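Putative type VI secretion protein (Escherichia coli, PDB 6SK0) forms the trimeric puncturing spike at the tip of the type VI secretion system, loading and inhibiting a phospholipase effector. Local coordinates at the interface of chains A and B. Residues are numbered along the deposited sequence; one frame, centred on the assembly and turned at random. Chains: chain A/B, Putative type VI secretion protein.

The interface of chains A and B. Residues chain A 567, 569-570, 572; chain B 526, 540, 545, 547.
Two arginines of chain B, B:Arg540 and B:Arg547, reach from neighbouring strands (539-541 and 544-548) to the backbone of chain A around its short 3-10 helix 568-570. B:Arg540 uses the NE and NH2 edge of its guanidinium: NE lies 2.8 Å from the backbone O of A:Gly572. It sits nearly on the extension of that C=O, at a C=O...N angle of 170°, though the N-H meets the oxygen at a bend. NH2 lies 3.0 Å from this same O of A:Gly572 in a weak bond, and it also makes a weak bond to the side-chain OE1 of A:Gln567. The amide of A:Gln567, carried on a chain extended beyond CG, comes from the opposite direction and meets the edge of this guanidinium with its plane turned nearly perpendicular, 84° away. Within chain B, NH1 and NH2 pair end-on with OE1 and OE2 of B:Glu545; the salt bridge from NH1 to OE1 of B:Glu545 measures 2.7 Å. This pairing would fix the rotation of the guanidinium and offset its charge, with NH2 shared between the carboxylate and chain A while NE turns to chain A.

B:Arg547 runs across the side chain of A:Gln567 at about a right angle, and its guanidinium is nearly parallel to the amide plane. Its NH2 donates to the backbone O of A:Gln567 at 2.9 Å, with that oxygen tilted 30° out of the guanidinium plane. Bends at chi2 and chi3 lay the chain alongside A:Ala570, where CD packs 3.5 Å from the methyl CB. That methyl also stands over the rim of one face of the B:Arg540 guanidinium, touching both arginines at a corner, while OE1 of B:Gln526 borders it at 3.8 Å from CB. At this subunit interface of the intertwined, strand-rich VgrG spike, arginines from two strands of one chain hold main-chain carbonyls flanking the 3-10 helix of another, probably securing the segment following strand 559-563 and supporting the trimer.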
loop_
_atom_site.group_PDB
_atom_site.type_symbol
_atom_site.label_atom_id
_atom_site.label_comp_id
_atom_site.label_asym_id
_atom_site.label_seq_id
_atom_site.Cartn_x
_atom_site.Cartn_y
_atom_site.Cartn_z
ATOM N N GLN A 567 -25.667 9.522 5.488
ATOM C CA GLN A 567 -26.147 10.540 6.419
ATOM C C GLN A 567 -27.526 10.969 5.946
ATOM O O GLN A 567 -27.675 11.990 5.268
ATOM C CB GLN A 567 -25.195 11.728 6.509
ATOM C CG GLN A 567 -25.509 12.633 7.669
ATOM C CD GLN A 567 -24.792 13.950 7.598
ATOM O OE1 GLN A 567 -25.245 14.875 6.937
ATOM N NE2 GLN A 567 -23.672 14.052 8.291
ATOM N N GLN A 569 -31.011 12.404 4.896
ATOM C CA GLN A 569 -31.653 13.715 4.932
ATOM C C GLN A 569 -30.687 14.832 5.288
ATOM O O GLN A 569 -31.117 15.901 5.725
ATOM C CB GLN A 569 -32.841 13.725 5.899
ATOM C CG GLN A 569 -33.927 12.749 5.527
ATOM C CD GLN A 569 -34.550 13.072 4.189
ATOM O OE1 GLN A 569 -35.200 14.100 4.031
ATOM N NE2 GLN A 569 -34.349 12.199 3.216
ATOM N N ALA A 570 -29.386 14.606 5.106
ATOM C CA ALA A 570 -28.351 15.577 5.452
ATOM C C ALA A 570 -28.441 16.013 6.910
ATOM O O ALA A 570 -28.037 17.119 7.261
ATOM C CB ALA A 570 -28.399 16.797 4.532
ATOM N N GLY A 572 -27.076 16.173 10.311
ATOM C CA GLY A 572 -25.754 16.039 10.879
ATOM C C GLY A 572 -24.768 16.987 10.229
ATOM O O GLY A 572 -25.046 17.637 9.226
ATOM N N GLN B 526 -27.749 16.784 -2.704
ATOM C CA GLN B 526 -27.508 18.212 -2.618
ATOM C C GLN B 526 -26.081 18.548 -3.000
ATOM O O GLN B 526 -25.156 17.754 -2.824
ATOM C CB GLN B 526 -27.761 18.760 -1.212
ATOM C CG GLN B 526 -29.043 18.325 -0.580
ATOM C CD GLN B 526 -29.238 18.926 0.782
ATOM O OE1 GLN B 526 -28.287 19.099 1.534
ATOM N NE2 GLN B 526 -30.475 19.252 1.109
ATOM N N ARG B 540 -23.826 23.656 9.707
ATOM C CA ARG B 540 -23.486 22.245 9.707
ATOM C C ARG B 540 -22.204 21.950 8.948
ATOM O O ARG B 540 -21.804 20.788 8.870
ATOM C CB ARG B 540 -24.640 21.412 9.134
ATOM C CG ARG B 540 -25.105 21.812 7.765
ATOM C CD ARG B 540 -26.200 20.886 7.282
ATOM N NE ARG B 540 -25.758 19.500 7.220
ATOM C CZ ARG B 540 -25.187 18.942 6.160
ATOM N NH1 ARG B 540 -24.991 19.652 5.061
ATOM N NH2 ARG B 540 -24.814 17.676 6.197
ATOM N N GLU B 545 -20.150 20.697 -0.167
ATOM C CA GLU B 545 -20.639 19.368 0.152
ATOM C C GLU B 545 -21.457 18.847 -1.016
ATOM O O GLU B 545 -22.437 19.475 -1.426
ATOM C CB GLU B 545 -21.472 19.366 1.431
ATOM C CG GLU B 545 -21.928 17.981 1.830
ATOM C CD GLU B 545 -23.053 18.001 2.842
ATOM O OE1 GLU B 545 -23.963 18.839 2.714
ATOM O OE2 GLU B 545 -23.030 17.172 3.769
ATOM N N ARG B 547 -23.584 15.571 -1.555
ATOM C CA ARG B 547 -24.096 14.526 -0.691
ATOM C C ARG B 547 -25.360 13.922 -1.273
ATOM O O ARG B 547 -26.129 14.585 -1.969
ATOM C CB ARG B 547 -24.365 15.057 0.710
ATOM C CG ARG B 547 -25.306 16.223 0.736
ATOM C CD ARG B 547 -26.327 16.052 1.809
ATOM N NE ARG B 547 -27.236 14.949 1.542
ATOM C CZ ARG B 547 -27.264 13.817 2.233
ATOM N NH1 ARG B 547 -28.133 12.874 1.923
ATOM N NH2 ARG B 547 -26.423 13.630 3.237
#